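NAD-dependent dehydrogenase (Rhizobium meliloti, PDB 4Z0P) reduces glyoxylate and hydroxypyruvate with NADPH as cofactor, and belongs to the D-isomer specific 2-hydroxyacid dehydrogenases. Local coordinates at residues E31-A36 and R43-I48; E246-G251 and W273-V278. All blocks are in the same frame, centred on the assembly; numbering follows the deposited sequence. Where two conformers were deposited one is given.

Contact 1 (E31-A36 and R43-I48)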
loop_
_atom_site.group_PDB
_atom_site.type_symbol
_atom_site.label_atom_id
_atom_site.label_comp_id
_atom_site.label_asym_id
_atom_site.label_seq_id
_atom_site.Cartn_x
_atom_site.Cartn_y
_atom_site.Cartn_z
ATOM N N GLU A 31 -10.352 40.587 3.389
ATOM C CA GLU A 31 -9.601 40.664 2.153
ATOM C C GLU A 31 -8.517 39.591 2.204
ATOM O O GLU A 31 -7.870 39.424 3.235
ATOM C CB GLU A 31 -8.970 42.040 1.982
ATOM C CG GLU A 31 -8.280 42.197 0.632
ATOM C CD GLU A 31 -7.543 43.515 0.445
ATOM O OE1 GLU A 31 -7.482 44.342 1.382
ATOM O OE2 GLU A 31 -6.997 43.695 -0.667
ATOM N N VAL A 32 -8.357 38.839 1.109
ATOM C CA VAL A 32 -7.321 37.813 0.993
ATOM C C VAL A 32 -6.335 38.358 -0.027
ATOM O O VAL A 32 -6.730 38.755 -1.107
ATOM C CB VAL A 32 -7.897 36.464 0.533
ATOM C CG1 VAL A 32 -6.788 35.433 0.421
ATOM C CG2 VAL A 32 -8.949 35.997 1.529
ATOM N N ILE A 33 -5.060 38.413 0.341
ATOM C CA ILE A 33 -4.014 39.004 -0.480
ATOM C C ILE A 33 -3.074 37.857 -0.858
ATOM O O ILE A 33 -2.208 37.469 -0.071
ATOM C CB ILE A 33 -3.277 40.117 0.286
ATOM C CG1 ILE A 33 -4.256 41.191 0.755
ATOM C CG2 ILE A 33 -2.213 40.736 -0.576
ATOM C CD1 ILE A 33 -3.663 42.205 1.699
ATOM N N ASP A 34 -3.271 37.316 -2.065
ATOM C CA ASP A 34 -2.475 36.214 -2.567
ATOM C C ASP A 34 -1.240 36.777 -3.254
ATOM O O ASP A 34 -1.330 37.372 -4.342
ATOM C CB ASP A 34 -3.285 35.382 -3.550
ATOM C CG ASP A 34 -2.527 34.191 -4.105
ATOM O OD1 ASP A 34 -1.355 33.943 -3.741
ATOM O OD2 ASP A 34 -3.128 33.476 -4.955
ATOM N N LEU A 35 -0.092 36.567 -2.636
ATOM C CA LEU A 35 1.158 37.099 -3.157
ATOM C C LEU A 35 1.692 36.406 -4.410
ATOM O O LEU A 35 2.665 36.872 -5.008
ATOM C CB LEU A 35 2.209 37.214 -2.068
ATOM C CG LEU A 35 1.848 38.096 -0.861
ATOM C CD1 LEU A 35 3.022 38.240 0.106
ATOM C CD2 LEU A 35 1.378 39.493 -1.270
ATOM N N ALA A 36 1.061 35.326 -4.855
ATOM C CA ALA A 36 1.349 34.788 -6.178
ATOM C C ALA A 36 0.799 35.650 -7.320
ATOM O O ALA A 36 1.192 35.473 -8.478
ATOM C CB ALA A 36 0.789 33.390 -6.291
ATOM N N ARG A 43 2.099 46.005 -2.907
ATOM C CA ARG A 43 1.130 46.338 -1.851
ATOM C C ARG A 43 1.904 46.427 -0.535
ATOM O O ARG A 43 2.647 45.517 -0.179
ATOM C CB ARG A 43 0.071 45.231 -1.811
ATOM C CG ARG A 43 -0.973 45.246 -0.690
ATOM C CD ARG A 43 -1.946 46.380 -0.788
ATOM N NE ARG A 43 -2.953 46.305 0.280
ATOM C CZ ARG A 43 -4.070 45.578 0.243
ATOM N NH1 ARG A 43 -4.373 44.821 -0.813
ATOM N NH2 ARG A 43 -4.918 45.630 1.272
ATOM N N ASP A 44 1.749 47.535 0.183
ATOM C CA ASP A 44 2.294 47.588 1.527
ATOM C C ASP A 44 1.485 46.663 2.436
ATOM O O ASP A 44 0.250 46.662 2.387
ATOM C CB ASP A 44 2.245 48.995 2.085
ATOM C CG ASP A 44 2.976 49.079 3.381
ATOM O OD1 ASP A 44 4.210 49.253 3.353
ATOM O OD2 ASP A 44 2.320 48.903 4.405
ATOM N N LEU A 45 2.170 45.876 3.264
ATOM C CA LEU A 45 1.501 44.881 4.075
ATOM C C LEU A 45 1.530 45.186 5.574
ATOM O O LEU A 45 1.269 44.288 6.389
ATOM C CB LEU A 45 2.060 43.490 3.779
ATOM C CG LEU A 45 1.970 43.048 2.305
ATOM C CD1 LEU A 45 2.692 41.715 2.081
ATOM C CD2 LEU A 45 0.525 42.963 1.858
ATOM N N SER A 46 1.813 46.441 5.923
ATOM C CA SER A 46 1.696 46.847 7.319
ATOM C C SER A 46 0.253 46.802 7.803
ATOM O O SER A 46 -0.683 46.916 7.031
ATOM C CB SER A 46 2.241 48.259 7.520
ATOM O OG SER A 46 3.571 48.360 7.073
ATOM N N GLY A 47 0.088 46.636 9.100
ATOM C CA GLY A 47 -1.225 46.612 9.715
ATOM C C GLY A 47 -2.039 45.356 9.513
ATOM O O GLY A 47 -3.170 45.297 9.963
ATOM N N ILE A 48 -1.448 44.335 8.888
ATOM C CA ILE A 48 -2.117 43.077 8.617
ATOM C C ILE A 48 -1.684 42.055 9.668
ATOM O O ILE A 48 -0.492 41.910 9.948
ATOM C CB ILE A 48 -1.787 42.572 7.192
ATOM C CG1 ILE A 48 -2.338 43.567 6.160
ATOM C CG2 ILE A 48 -2.348 41.162 6.984
ATOM C CD1 ILE A 48 -1.934 43.250 4.744
#
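I33, in the short strand 32-34, has its CA 9.1 Å from the CA of R43, the closest CA pair between segments 31-36 and 43-48, so side chains alone bridge the gap. At the outer margin of the contact E31 and R43 come from opposite directions and form a two-pronged, end-on salt bridge: NH2 of R43 donates to OE1 of E31 at 2.9 Å, and NH1 of R43 to OE2 of E31 at 2.9 Å. Both bonds are nearly straight and reach the syn sides of the oxygens, but tilted out of the carboxylate plane. The oxygens lie close to the guanidinium plane, although the two flat groups are turned 29° apart. The glutamate is fully extended, whereas the arginine bends at chi2 (68°), which swings its guanidinium back across I33. CD1 of I33 sits over one guanidinium face, offset toward the rim. Were R43 an alanine, the carboxylate of E31 would probably lose this charged mate and the end of I33 its cover.

Behind the ion pair, CD1 of I33 meets CD1 of I48 at 3.7 Å, and L35 and L45 reach tip to tip, their CD1 atoms 4.0 Å apart; branched apolar chains suit this largely buried side, with L35 nearer its border. D44 and the type II turn L45-I48 shape the loop: OD2 of D44 accepts from N of S46 in an Asx turn, and G47 takes the positive phi (75°) that favours glycine.

L45 and I48 also rest on I9 of the neighbouring strand 8-12. The contact thus packs a non-helical crossover, from edge strand 32-34 to strand 50-54, against a five-stranded parallel sheet, the flavodoxin-like arrangement of the substrate-binding domain in this family.

Contact 2 (E246-G251 and W273-V278); sequences ECLDSG and WDMPNV
L248, on the last turns of helix 241-250, meets M275 and V278 through apolar contacts made chiefly by one methyl. Its CD1 lies 3.5 Å from CG2 of V278, tighter than usual for two carbons, with the side chains crossing at about a right angle. The same CD1 of L248 is 3.6 Å from CE of M275, in one of the two conformers deposited for the methionine. There M275 bends at chi3 (85°), turning its CE also over CB of L248. A flexible methionine suits this partly exposed seam, while the compact V278 fits the buried end.

Polar groups stay at the margin. OD1 of D249 approaches CE of M275 to only 4.2 Å, and its carboxylate is engaged through OD2 in a salt bridge with R271. Where the helix stops, G251 adopts positive phi (95°), at which a CB would collide with the carbonyl oxygen of S250, so glycine suits the position.

C247, about a quarter turn round the helix from L248, packs on A213 and F216 of helix 213-216. V278 begins strand 278-280, an edge of the seven-stranded parallel sheet beside strand 255-258, so the contact packs helix 241-250 against the start of that edge strand.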
loop_
_atom_site.group_PDB
_atom_site.type_symbol
_atom_site.label_atom_id
_atom_site.label_comp_id
_atom_site.label_asym_id
_atom_site.label_seq_id
_atom_site.Cartn_x
_atom_site.Cartn_y
_atom_site.Cartn_z
ATOM N N GLU A 246 26.532 4.865 -0.501
ATOM C CA GLU A 246 27.556 3.875 -0.135
ATOM C C GLU A 246 26.930 2.582 0.362
ATOM O O GLU A 246 27.352 1.491 -0.022
ATOM C CB GLU A 246 28.469 4.404 0.977
ATOM C CG GLU A 246 29.530 5.372 0.513
ATOM C CD GLU A 246 30.732 5.373 1.431
ATOM O OE1 GLU A 246 31.862 5.424 0.903
ATOM O OE2 GLU A 246 30.537 5.314 2.671
ATOM N N CYS A 247 25.910 2.724 1.208
ATOM C CA CYS A 247 25.253 1.569 1.798
ATOM C C CYS A 247 24.386 0.805 0.814
ATOM O O CYS A 247 24.284 -0.412 0.923
ATOM C CB CYS A 247 24.433 1.974 3.009
ATOM S SG CYS A 247 25.467 2.436 4.421
ATOM N N LEU A 248 23.745 1.493 -0.129
ATOM C CA LEU A 248 23.050 0.801 -1.204
ATOM C C LEU A 248 24.018 0.039 -2.103
ATOM O O LEU A 248 23.759 -1.112 -2.507
ATOM C CB LEU A 248 22.213 1.791 -2.031
ATOM C CG LEU A 248 20.991 2.368 -1.311
ATOM C CD1 LEU A 248 20.503 3.636 -2.000
ATOM C CD2 LEU A 248 19.868 1.328 -1.196
ATOM N N ASP A 249 25.139 0.683 -2.425
ATOM C CA ASP A 249 26.160 0.049 -3.273
ATOM C C ASP A 249 26.725 -1.235 -2.646
ATOM O O ASP A 249 26.957 -2.218 -3.333
ATOM C CB ASP A 249 27.283 1.040 -3.583
ATOM C CG ASP A 249 26.889 2.072 -4.619
ATOM O OD1 ASP A 249 25.844 1.946 -5.289
ATOM O OD2 ASP A 249 27.640 3.026 -4.768
ATOM N N SER A 250 26.939 -1.218 -1.345
ATOM C CA SER A 250 27.557 -2.335 -0.651
ATOM C C SER A 250 26.551 -3.397 -0.240
ATOM O O SER A 250 26.942 -4.508 0.050
ATOM C CB SER A 250 28.271 -1.840 0.599
ATOM O OG SER A 250 27.335 -1.427 1.569
ATOM N N GLY A 251 25.270 -3.039 -0.178
ATOM C CA GLY A 251 24.234 -3.946 0.262
ATOM C C GLY A 251 23.882 -3.820 1.731
ATOM O O GLY A 251 22.990 -4.540 2.198
ATOM N N TRP A 273 18.005 8.890 -9.042
ATOM C CA TRP A 273 16.991 8.716 -10.073
ATOM C C TRP A 273 17.037 7.343 -10.738
ATOM O O TRP A 273 15.996 6.824 -11.142
ATOM C CB TRP A 273 17.112 9.779 -11.151
ATOM C CG TRP A 273 16.962 11.228 -10.709
ATOM C CD1 TRP A 273 17.944 12.172 -10.649
ATOM C CD2 TRP A 273 15.751 11.896 -10.346
ATOM N NE1 TRP A 273 17.428 13.375 -10.267
ATOM C CE2 TRP A 273 16.082 13.247 -10.068
ATOM C CE3 TRP A 273 14.426 11.492 -10.219
ATOM C CZ2 TRP A 273 15.137 14.180 -9.682
ATOM C CZ3 TRP A 273 13.470 12.438 -9.846
ATOM C CH2 TRP A 273 13.823 13.759 -9.582
ATOM N N ASP A 274 18.236 6.800 -10.917
ATOM C CA ASP A 274 18.446 5.576 -11.702
ATOM C C ASP A 274 18.755 4.335 -10.874
ATOM O O ASP A 274 19.080 3.303 -11.455
ATOM C CB ASP A 274 19.620 5.768 -12.672
ATOM C CG ASP A 274 19.346 6.792 -13.763
ATOM O OD1 ASP A 274 18.187 6.973 -14.172
ATOM O OD2 ASP A 274 20.333 7.390 -14.244
ATOM N N MET A 275 18.660 4.394 -9.548
ATOM C CA MET A 275 19.080 3.243 -8.791
ATOM C C MET A 275 18.009 2.205 -8.681
ATOM O O MET A 275 16.850 2.534 -8.488
ATOM C CB MET A 275 19.590 3.660 -7.464
ATOM C CG MET A 275 20.973 4.187 -7.680
ATOM S SD MET A 275 21.425 5.005 -6.202
ATOM C CE MET A 275 22.030 3.585 -5.288
ATOM N N PRO A 276 18.412 0.927 -8.833
ATOM C CA PRO A 276 17.401 -0.104 -9.025
ATOM C C PRO A 276 16.483 -0.375 -7.823
ATOM O O PRO A 276 15.360 -0.836 -8.021
ATOM C CB PRO A 276 18.228 -1.335 -9.409
ATOM C CG PRO A 276 19.571 -1.117 -8.796
ATOM C CD PRO A 276 19.788 0.372 -8.835
ATOM N N ASN A 277 16.921 -0.084 -6.598
ATOM C CA ASN A 277 16.053 -0.325 -5.435
ATOM C C ASN A 277 15.790 0.951 -4.636
ATOM O O ASN A 277 15.552 0.874 -3.436
ATOM C CB ASN A 277 16.616 -1.438 -4.545
ATOM C CG ASN A 277 16.655 -2.786 -5.244
ATOM O OD1 ASN A 277 15.621 -3.284 -5.698
ATOM N ND2 ASN A 277 17.847 -3.392 -5.332
ATOM N N VAL A 278 15.771 2.097 -5.321
ATOM C CA VAL A 278 15.377 3.372 -4.737
ATOM C C VAL A 278 14.159 3.920 -5.426
ATOM O O VAL A 278 14.126 4.017 -6.658
ATOM C CB VAL A 278 16.487 4.447 -4.806
ATOM C CG1 VAL A 278 16.014 5.722 -4.125
ATOM C CG2 VAL A 278 17.748 3.944 -4.110
#

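How the contacts relate
The two contacts belong to different sheets: contact 1 to the five-stranded one, contact 2 to the seven-stranded Rossmann-type sheet of the NAD-binding domain. Their centres are 47 Å apart, on opposite sides of the chain's centre, and their nearest atoms about 24 Å apart. Contact 1 is remote from the cofactor and oxalate pockets, though the I48 side chain is about 8 Å from a bound HEPES buffer molecule. Contact 2 is nearer the functional ligands: the V278 side chain is about 10 Å from that of D259, which binds NADPH, and from a bound oxalate. The carbonyls of P276 and V278 accept hydrogen bonds from R119, which with H118, E122 and Y279 lines a second oxalate site, distinct from that of W54, G74, R235 and H283.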